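Local coordinates for dipeptidase AC. Metallo peptidase. MEROPS family M19 (Rhodobacter sphaeroides, PDB 3LY0), which probably hydrolyses dipeptides at a two-zinc site, which here holds a phosphinate mimic of L-Ala-D-Ala, at residues A[17-22]-A[28-33]; A[95-100]-A[152-157]; A[115-120]-A[124-129]. One frame throughout, in Å; residues are numbered along the deposited sequence.

Contact 1: residues A[17-22]-A[28-33]; sequences LLRLLR and ETIWLK
The first torsion of I30 (chi1 -66°) sets CG2 anti to its backbone N, and this methyl faces both R19 and L20 of helix 16-22. R19 runs out beside its own backbone N and then bends at chi3 (51°), which swings the guanidinium round to the same methyl. NH2 of R19 lies 3.6 Å from CG2 of I30, an oblique approach. L20 supplies the apolar half: its CD2 sits 3.8 Å from I30 CG2 and 4.1 Å from I30 CB, the two side chains passing each other in opposite directions. L20 and I30 are both buried. Two short consecutive helices thus pack together just after the zinc ligands H13 and D15, in a protein of the TIM-barrel clan, and L17 and L20 of the first also rest on helix 89-109. R19 is fixed from elsewhere: NH1 bonds to L40 O and forms a salt bridge to D308, while NH2 forms one to D35. The side chain of R19 also comes within about 7 Å of that of D15. The methyl of I30 therefore adds only van der Waals contact to an arginine whose charge is probably balanced by two aspartates, and no hydrogen bond crosses between segments 17-22 and 28-33.

Contact 2: residues A[95-100]-A[152-157]; sequences VALAMA and HLFHSL
F154 is the residue of helix 149-157 that touches A96 and L97. Two residues before it, the carbonyl O of H152 receives two donors from opposite faces of its plane: the backbone N of S156, and S156 OG at 3.0 Å, the hydroxyl tilted 32° from that plane. At F154, chi1 of -85° holds CG beside the backbone N and sends the ring across toward helix 89-109. Its far atom CZ makes both contacts, 4.0 Å from CB of A96 and 4.2 Å from CD2 of L97. Both methyls approach the ring obliquely. S156 follows, its OG beside the backbone N (chi1 -72°), which turns it back to H152 O. Last comes L157, whose CD1 stays 4.9 Å from A100 CB, a looser approach than that of the ring. Around the contact, A96 also packs on I57 and on A143, and F154 on I144; the ring bridges helices 89-109 and 149-157 beside strand 50-57 of the parallel sheet, in a protein of the TIM-barrel clan. The join is purely apolar: one phenyl end against small methyl groups, with the serine hydroxyl spent inside its own helix and no polar bond crossing between the two.

Contact 3: residues A[115-120]-A[124-129]; sequences KVCRTA and RSCHAD
The flat carbonyl group of A120 receives the backbone N of R124, which donates to A120 O over 2.9 Å from 18° off the carbonyl plane, with a nearly straight N-H...O angle of 166°. CG of R124 also lies 3.6 Å from A120 O, because chi1 of -71° keeps the chain beside its backbone N. From there R124 extends to NE, which forms a salt bridge to E352 and places the guanidinium against helix 336-354. The other half of the contact is built on sulfur. C126 SG, two residues further along the helix, lies 3.6 Å from C117 SG, a van der Waals distance with no disulfide. K115 CD lies 3.8 Å from C126 SG, before the amine end of the lysine leads away. T119 is the N-cap of the helix, its OG1 bonded to E122 N. The contact packs helix 120-129 of the beta-alpha-beta unit strand 114-116, helix 120-129, strand 132-139 against its first strand and the turn after it. Two thiols and a lysine methylene give an apolar seam, while the single hydrogen bond across the segments is the first-turn bond of helix 120-129 itself.

In the fold
Contact 1 packs on helix 89-109, which carries segment 95-100 of contact 2, and the two touch directly: L17 CD2 lies 3.7 Å from M99 O, and L21 CD2 3.9 Å from V95 CG1. Contacts 2 and 3 meet through a probable hydrogen bond of 3.0 Å from R118 NH2 to L157 O, and in sequence contact 3 falls between the two segments of contact 2. Contacts 1 and 3 do not touch; their nearest atoms are about 7 Å apart. The side chain of R19 in contact 1 is about 11 Å from the bound phosphinate and from a zinc ion, and that of A96 in contact 2 about 13 Å from each. Contact 3 lies away from the metal site.

Contact 1: residues A[17-22]-A[28-33]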
loop_
_atom_site.group_PDB
_atom_site.type_symbol
_atom_site.label_atom_id
_atom_site.label_comp_id
_atom_site.label_asym_id
_atom_site.label_seq_id
_atom_site.Cartn_x
_atom_site.Cartn_y
_atom_site.Cartn_z
ATOM N N LEU A 17 -3.121 -6.462 -9.249
ATOM C CA LEU A 17 -3.157 -7.919 -9.357
ATOM C C LEU A 17 -4.556 -8.478 -9.085
ATOM O O LEU A 17 -4.914 -9.538 -9.596
ATOM C CB LEU A 17 -2.129 -8.571 -8.424
ATOM C CG LEU A 17 -0.661 -8.388 -8.821
ATOM C CD1 LEU A 17 0.236 -8.879 -7.709
ATOM C CD2 LEU A 17 -0.352 -9.124 -10.136
ATOM N N LEU A 18 -5.352 -7.768 -8.291
ATOM C CA LEU A 18 -6.699 -8.237 -8.020
ATOM C C LEU A 18 -7.518 -8.267 -9.304
ATOM O O LEU A 18 -8.394 -9.117 -9.486
ATOM C CB LEU A 18 -7.371 -7.357 -6.956
ATOM C CG LEU A 18 -8.731 -7.810 -6.429
ATOM C CD1 LEU A 18 -8.615 -9.097 -5.636
ATOM C CD2 LEU A 18 -9.324 -6.699 -5.563
ATOM N N ARG A 19 -7.223 -7.351 -10.217
ATOM C CA ARG A 19 -7.951 -7.325 -11.476
ATOM C C ARG A 19 -7.598 -8.507 -12.357
ATOM O O ARG A 19 -8.451 -9.028 -13.082
ATOM C CB ARG A 19 -7.756 -5.992 -12.183
ATOM C CG ARG A 19 -8.537 -4.888 -11.453
ATOM C CD ARG A 19 -8.313 -3.514 -12.027
ATOM N NE ARG A 19 -8.528 -3.500 -13.465
ATOM C CZ ARG A 19 -7.880 -2.698 -14.296
ATOM N NH1 ARG A 19 -6.986 -1.833 -13.825
ATOM N NH2 ARG A 19 -8.123 -2.769 -15.595
ATOM N N LEU A 20 -6.352 -8.956 -12.274
ATOM C CA LEU A 20 -5.955 -10.150 -13.010
ATOM C C LEU A 20 -6.534 -11.405 -12.364
ATOM O O LEU A 20 -6.935 -12.337 -13.064
ATOM C CB LEU A 20 -4.429 -10.236 -13.147
ATOM C CG LEU A 20 -3.812 -9.026 -13.864
ATOM C CD1 LEU A 20 -2.327 -9.211 -14.108
ATOM C CD2 LEU A 20 -4.543 -8.716 -15.184
ATOM N N LEU A 21 -6.589 -11.421 -11.036
ATOM C CA LEU A 21 -7.217 -12.525 -10.308
ATOM C C LEU A 21 -8.667 -12.682 -10.743
ATOM O O LEU A 21 -9.156 -13.802 -10.914
ATOM C CB LEU A 21 -7.170 -12.284 -8.793
ATOM C CG LEU A 21 -7.709 -13.434 -7.923
ATOM C CD1 LEU A 21 -6.791 -14.644 -7.981
ATOM C CD2 LEU A 21 -7.931 -12.993 -6.474
ATOM N N ARG A 22 -9.346 -11.555 -10.927
ATOM C CA ARG A 22 -10.782 -11.567 -11.206
ATOM C C ARG A 22 -11.136 -11.871 -12.659
ATOM O O ARG A 22 -12.258 -12.280 -12.946
ATOM C CB ARG A 22 -11.429 -10.258 -10.743
ATOM C CG ARG A 22 -11.500 -10.167 -9.225
ATOM C CD ARG A 22 -11.939 -8.809 -8.726
ATOM N NE ARG A 22 -12.312 -8.888 -7.313
ATOM C CZ ARG A 22 -12.787 -7.875 -6.597
ATOM N NH1 ARG A 22 -12.950 -6.685 -7.155
ATOM N NH2 ARG A 22 -13.107 -8.058 -5.319
ATOM N N GLU A 28 -4.006 -10.528 -20.888
ATOM C CA GLU A 28 -3.175 -9.904 -21.912
ATOM C C GLU A 28 -3.679 -8.496 -22.261
ATOM O O GLU A 28 -2.908 -7.532 -22.318
ATOM C CB GLU A 28 -3.129 -10.772 -23.167
ATOM C CG GLU A 28 -2.184 -10.239 -24.224
ATOM C CD GLU A 28 -2.093 -11.140 -25.444
ATOM O OE1 GLU A 28 -2.850 -12.133 -25.514
ATOM O OE2 GLU A 28 -1.262 -10.851 -26.331
ATOM N N THR A 29 -4.984 -8.384 -22.478
ATOM C CA THR A 29 -5.578 -7.095 -22.800
ATOM C C THR A 29 -5.547 -6.154 -21.597
ATOM O O THR A 29 -5.140 -5.001 -21.718
ATOM C CB THR A 29 -7.017 -7.261 -23.306
ATOM O OG1 THR A 29 -6.994 -8.018 -24.524
ATOM C CG2 THR A 29 -7.654 -5.902 -23.568
ATOM N N ILE A 30 -5.966 -6.651 -20.436
ATOM C CA ILE A 30 -6.041 -5.805 -19.247
ATOM C C ILE A 30 -4.697 -5.137 -18.960
ATOM O O ILE A 30 -4.631 -3.943 -18.706
ATOM C CB ILE A 30 -6.524 -6.593 -18.010
ATOM C CG1 ILE A 30 -7.974 -7.048 -18.205
ATOM C CG2 ILE A 30 -6.402 -5.743 -16.742
ATOM C CD1 ILE A 30 -8.441 -8.039 -17.156
ATOM N N TRP A 31 -3.625 -5.915 -19.008
ATOM C CA TRP A 31 -2.292 -5.417 -18.682
ATOM C C TRP A 31 -1.649 -4.639 -19.826
ATOM O O TRP A 31 -1.174 -3.527 -19.629
ATOM C CB TRP A 31 -1.417 -6.610 -18.279
ATOM C CG TRP A 31 0.078 -6.388 -18.104
ATOM C CD1 TRP A 31 1.069 -7.199 -18.577
ATOM C CD2 TRP A 31 0.735 -5.329 -17.393
ATOM N NE1 TRP A 31 2.303 -6.710 -18.212
ATOM C CE2 TRP A 31 2.123 -5.567 -17.479
ATOM C CE3 TRP A 31 0.287 -4.208 -16.688
ATOM C CZ2 TRP A 31 3.063 -4.723 -16.892
ATOM C CZ3 TRP A 31 1.226 -3.372 -16.106
ATOM C CH2 TRP A 31 2.598 -3.628 -16.217
ATOM N N LEU A 32 -1.625 -5.225 -21.019
ATOM C CA LEU A 32 -0.868 -4.618 -22.107
ATOM C C LEU A 32 -1.611 -3.502 -22.845
ATOM O O LEU A 32 -0.981 -2.636 -23.438
ATOM C CB LEU A 32 -0.404 -5.688 -23.092
ATOM C CG LEU A 32 0.500 -6.756 -22.470
ATOM C CD1 LEU A 32 0.867 -7.776 -23.526
ATOM C CD2 LEU A 32 1.749 -6.115 -21.871
ATOM N N LYS A 33 -2.937 -3.533 -22.804
ATOM C CA LYS A 33 -3.740 -2.541 -23.519
ATOM C C LYS A 33 -4.615 -1.690 -22.605
ATOM O O LYS A 33 -4.933 -0.544 -22.927
ATOM C CB LYS A 33 -4.631 -3.241 -24.545
ATOM C CG LYS A 33 -3.866 -3.946 -25.652
ATOM C CD LYS A 33 -4.810 -4.562 -26.670
ATOM C CE LYS A 33 -4.044 -5.160 -27.838
ATOM N NZ LYS A 33 -4.966 -5.797 -28.823
#

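Contact 2: residues A[95-100]-A[152-157]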
loop_
_atom_site.group_PDB
_atom_site.type_symbol
_atom_site.label_atom_id
_atom_site.label_comp_id
_atom_site.label_asym_id
_atom_site.label_seq_id
_atom_site.Cartn_x
_atom_site.Cartn_y
_atom_site.Cartn_z
ATOM N N VAL A 95 -4.584 -18.747 -3.704
ATOM C CA VAL A 95 -4.940 -17.418 -4.200
ATOM C C VAL A 95 -3.673 -16.572 -4.295
ATOM O O VAL A 95 -3.455 -15.877 -5.293
ATOM C CB VAL A 95 -6.013 -16.721 -3.316
ATOM C CG1 VAL A 95 -6.299 -15.325 -3.843
ATOM C CG2 VAL A 95 -7.297 -17.537 -3.290
ATOM N N ALA A 96 -2.828 -16.651 -3.272
ATOM C CA ALA A 96 -1.578 -15.900 -3.255
ATOM C C ALA A 96 -0.666 -16.388 -4.381
ATOM O O ALA A 96 0.010 -15.587 -5.036
ATOM C CB ALA A 96 -0.881 -16.037 -1.909
ATOM N N LEU A 97 -0.617 -17.704 -4.597
ATOM C CA LEU A 97 0.151 -18.235 -5.727
ATOM C C LEU A 97 -0.393 -17.732 -7.061
ATOM O O LEU A 97 0.381 -17.408 -7.954
ATOM C CB LEU A 97 0.201 -19.765 -5.713
ATOM C CG LEU A 97 1.087 -20.410 -4.648
ATOM C CD1 LEU A 97 0.984 -21.922 -4.749
ATOM C CD2 LEU A 97 2.543 -19.975 -4.808
ATOM N N ALA A 98 -1.715 -17.681 -7.209
ATOM C CA ALA A 98 -2.298 -17.172 -8.444
ATOM C C ALA A 98 -1.830 -15.746 -8.703
ATOM O O ALA A 98 -1.419 -15.403 -9.809
ATOM C CB ALA A 98 -3.823 -17.242 -8.392
ATOM N N MET A 99 -1.888 -14.902 -7.678
ATOM C CA MET A 99 -1.554 -13.500 -7.865
ATOM C C MET A 99 -0.047 -13.312 -8.098
ATOM O O MET A 99 0.369 -12.535 -8.958
ATOM C CB MET A 99 -2.063 -12.677 -6.674
ATOM C CG MET A 99 -3.596 -12.792 -6.501
ATOM S SD MET A 99 -4.326 -11.920 -5.070
ATOM C CE MET A 99 -4.435 -10.254 -5.712
ATOM N N ALA A 100 0.779 -14.038 -7.346
ATOM C CA ALA A 100 2.222 -14.000 -7.600
ATOM C C ALA A 100 2.535 -14.474 -9.021
ATOM O O ALA A 100 3.415 -13.930 -9.679
ATOM C CB ALA A 100 2.983 -14.854 -6.578
ATOM N N HIS A 152 9.931 -18.279 3.804
ATOM C CA HIS A 152 11.176 -18.529 3.099
ATOM C C HIS A 152 10.925 -18.861 1.640
ATOM O O HIS A 152 11.660 -18.413 0.764
ATOM C CB HIS A 152 11.969 -19.629 3.804
ATOM C CG HIS A 152 12.321 -19.278 5.211
ATOM N ND1 HIS A 152 13.472 -18.597 5.537
ATOM C CD2 HIS A 152 11.650 -19.471 6.372
ATOM C CE1 HIS A 152 13.503 -18.401 6.845
ATOM N NE2 HIS A 152 12.416 -18.927 7.374
ATOM N N LEU A 153 9.875 -19.632 1.372
ATOM C CA LEU A 153 9.506 -19.937 -0.005
ATOM C C LEU A 153 9.175 -18.673 -0.789
ATOM O O LEU A 153 9.729 -18.442 -1.865
ATOM C CB LEU A 153 8.314 -20.886 -0.050
ATOM C CG LEU A 153 8.572 -22.308 0.437
ATOM C CD1 LEU A 153 7.269 -23.080 0.413
ATOM C CD2 LEU A 153 9.595 -22.986 -0.449
ATOM N N PHE A 154 8.288 -17.843 -0.247
ATOM C CA PHE A 154 7.900 -16.630 -0.956
ATOM C C PHE A 154 9.088 -15.692 -1.131
ATOM O O PHE A 154 9.236 -15.074 -2.176
ATOM C CB PHE A 154 6.716 -15.933 -0.263
ATOM C CG PHE A 154 5.370 -16.480 -0.670
ATOM C CD1 PHE A 154 4.777 -16.076 -1.861
ATOM C CD2 PHE A 154 4.691 -17.384 0.139
ATOM C CE1 PHE A 154 3.538 -16.570 -2.246
ATOM C CE2 PHE A 154 3.447 -17.889 -0.235
ATOM C CZ PHE A 154 2.873 -17.478 -1.436
ATOM N N HIS A 155 9.937 -15.587 -0.117
ATOM C CA HIS A 155 11.129 -14.763 -0.232
ATOM C C HIS A 155 12.012 -15.244 -1.386
ATOM O O HIS A 155 12.542 -14.433 -2.158
ATOM C CB HIS A 155 11.915 -14.787 1.073
ATOM C CG HIS A 155 13.160 -13.966 1.023
ATOM N ND1 HIS A 155 14.405 -14.521 0.809
ATOM C CD2 HIS A 155 13.352 -12.629 1.122
ATOM C CE1 HIS A 155 15.313 -13.560 0.800
ATOM N NE2 HIS A 155 14.701 -12.404 0.989
ATOM N N SER A 156 12.153 -16.558 -1.504
ATOM C CA SER A 156 12.990 -17.146 -2.535
ATOM C C SER A 156 12.504 -16.793 -3.925
ATOM O O SER A 156 13.311 -16.641 -4.847
ATOM C CB SER A 156 13.029 -18.656 -2.367
ATOM O OG SER A 156 13.802 -19.007 -1.235
ATOM N N LEU A 157 11.193 -16.667 -4.090
ATOM C CA LEU A 157 10.656 -16.341 -5.404
ATOM C C LEU A 157 10.413 -14.845 -5.646
ATOM O O LEU A 157 9.918 -14.460 -6.709
ATOM C CB LEU A 157 9.428 -17.200 -5.734
ATOM C CG LEU A 157 8.234 -17.154 -4.788
ATOM C CD1 LEU A 157 7.480 -15.851 -4.965
ATOM C CD2 LEU A 157 7.316 -18.315 -5.090
#

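Contact 3: residues A[115-120]-A[124-129]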
loop_
_atom_site.group_PDB
_atom_site.type_symbol
_atom_site.label_atom_id
_atom_site.label_comp_id
_atom_site.label_asym_id
_atom_site.label_seq_id
_atom_site.Cartn_x
_atom_site.Cartn_y
_atom_site.Cartn_z
ATOM N N LYS A 115 9.675 -4.779 -14.783
ATOM C CA LYS A 115 10.582 -5.707 -14.112
ATOM C C LYS A 115 10.211 -5.858 -12.649
ATOM O O LYS A 115 10.065 -4.861 -11.944
ATOM C CB LYS A 115 12.035 -5.223 -14.218
ATOM C CG LYS A 115 13.036 -6.170 -13.559
ATOM C CD LYS A 115 14.457 -5.609 -13.565
ATOM C CE LYS A 115 15.402 -6.480 -12.738
ATOM N NZ LYS A 115 15.491 -7.883 -13.237
ATOM N N VAL A 116 10.088 -7.105 -12.198
ATOM C CA VAL A 116 9.955 -7.396 -10.777
ATOM C C VAL A 116 11.335 -7.251 -10.144
ATOM O O VAL A 116 12.269 -7.967 -10.506
ATOM C CB VAL A 116 9.374 -8.799 -10.536
ATOM C CG1 VAL A 116 9.347 -9.115 -9.047
ATOM C CG2 VAL A 116 7.979 -8.892 -11.126
ATOM N N CYS A 117 11.471 -6.293 -9.237
ATOM C CA CYS A 117 12.762 -5.992 -8.634
ATOM C C CYS A 117 12.918 -6.614 -7.260
ATOM O O CYS A 117 11.965 -6.659 -6.470
ATOM C CB CYS A 117 12.963 -4.481 -8.525
ATOM S SG CYS A 117 13.066 -3.609 -10.112
ATOM N N ARG A 118 14.132 -7.059 -6.967
ATOM C CA ARG A 118 14.429 -7.745 -5.722
ATOM C C ARG A 118 15.452 -6.991 -4.878
ATOM O O ARG A 118 15.683 -7.343 -3.718
ATOM C CB ARG A 118 14.912 -9.173 -6.024
ATOM C CG ARG A 118 13.822 -10.035 -6.651
ATOM C CD ARG A 118 14.346 -11.357 -7.221
ATOM N NE ARG A 118 13.231 -12.245 -7.555
ATOM C CZ ARG A 118 12.518 -12.183 -8.680
ATOM N NH1 ARG A 118 12.808 -11.280 -9.609
ATOM N NH2 ARG A 118 11.508 -13.028 -8.876
ATOM N N THR A 119 16.054 -5.953 -5.456
ATOM C CA THR A 119 17.044 -5.128 -4.756
ATOM C C THR A 119 16.817 -3.643 -5.046
ATOM O O THR A 119 16.195 -3.293 -6.051
ATOM C CB THR A 119 18.481 -5.460 -5.215
ATOM O OG1 THR A 119 18.687 -4.933 -6.531
ATOM C CG2 THR A 119 18.730 -6.967 -5.222
ATOM N N ALA A 120 17.343 -2.770 -4.188
ATOM C CA ALA A 120 17.189 -1.331 -4.392
ATOM C C ALA A 120 17.954 -0.887 -5.641
ATOM O O ALA A 120 17.521 0.011 -6.363
ATOM C CB ALA A 120 17.661 -0.559 -3.172
ATOM N N ARG A 124 16.485 1.339 -8.767
ATOM C CA ARG A 124 17.099 2.565 -9.268
ATOM C C ARG A 124 17.512 2.444 -10.733
ATOM O O ARG A 124 17.428 3.415 -11.486
ATOM C CB ARG A 124 18.296 2.972 -8.411
ATOM C CG ARG A 124 17.938 3.500 -7.025
ATOM C CD ARG A 124 19.144 4.207 -6.434
ATOM N NE ARG A 124 18.972 4.621 -5.048
ATOM C CZ ARG A 124 18.423 5.775 -4.679
ATOM N NH1 ARG A 124 18.327 6.077 -3.396
ATOM N NH2 ARG A 124 17.960 6.620 -5.592
ATOM N N SER A 125 17.952 1.258 -11.139
ATOM C CA SER A 125 18.335 1.046 -12.523
ATOM C C SER A 125 17.099 1.162 -13.401
ATOM O O SER A 125 17.135 1.783 -14.454
ATOM C CB SER A 125 19.014 -0.311 -12.706
ATOM O OG SER A 125 19.455 -0.470 -14.040
ATOM N N CYS A 126 15.991 0.579 -12.954
ATOM C CA CYS A 126 14.739 0.708 -13.685
ATOM C C CYS A 126 14.330 2.167 -13.838
ATOM O O CYS A 126 13.872 2.578 -14.906
ATOM C CB CYS A 126 13.623 -0.074 -12.986
ATOM S SG CYS A 126 13.736 -1.863 -13.204
ATOM N N HIS A 127 14.502 2.943 -12.770
ATOM C CA HIS A 127 14.142 4.354 -12.784
ATOM C C HIS A 127 14.946 5.067 -13.865
ATOM O O HIS A 127 14.388 5.783 -14.700
ATOM C CB HIS A 127 14.391 4.990 -11.412
ATOM C CG HIS A 127 13.970 6.424 -11.326
ATOM N ND1 HIS A 127 12.784 6.823 -10.746
ATOM C CD2 HIS A 127 14.572 7.555 -11.764
ATOM C CE1 HIS A 127 12.681 8.138 -10.819
ATOM N NE2 HIS A 127 13.751 8.605 -11.437
ATOM N N ALA A 128 16.257 4.851 -13.858
ATOM C CA ALA A 128 17.130 5.497 -14.837
ATOM C C ALA A 128 16.793 5.088 -16.270
ATOM O O ALA A 128 16.880 5.904 -17.195
ATOM C CB ALA A 128 18.590 5.203 -14.525
ATOM N N ASP A 129 16.388 3.836 -16.448
ATOM C CA ASP A 129 16.122 3.282 -17.773
ATOM C C ASP A 129 14.688 3.487 -18.260
ATOM O O ASP A 129 14.366 3.133 -19.392
ATOM C CB ASP A 129 16.469 1.789 -17.807
ATOM C CG ASP A 129 17.965 1.536 -17.756
ATOM O OD1 ASP A 129 18.733 2.506 -17.942
ATOM O OD2 ASP A 129 18.368 0.375 -17.530
#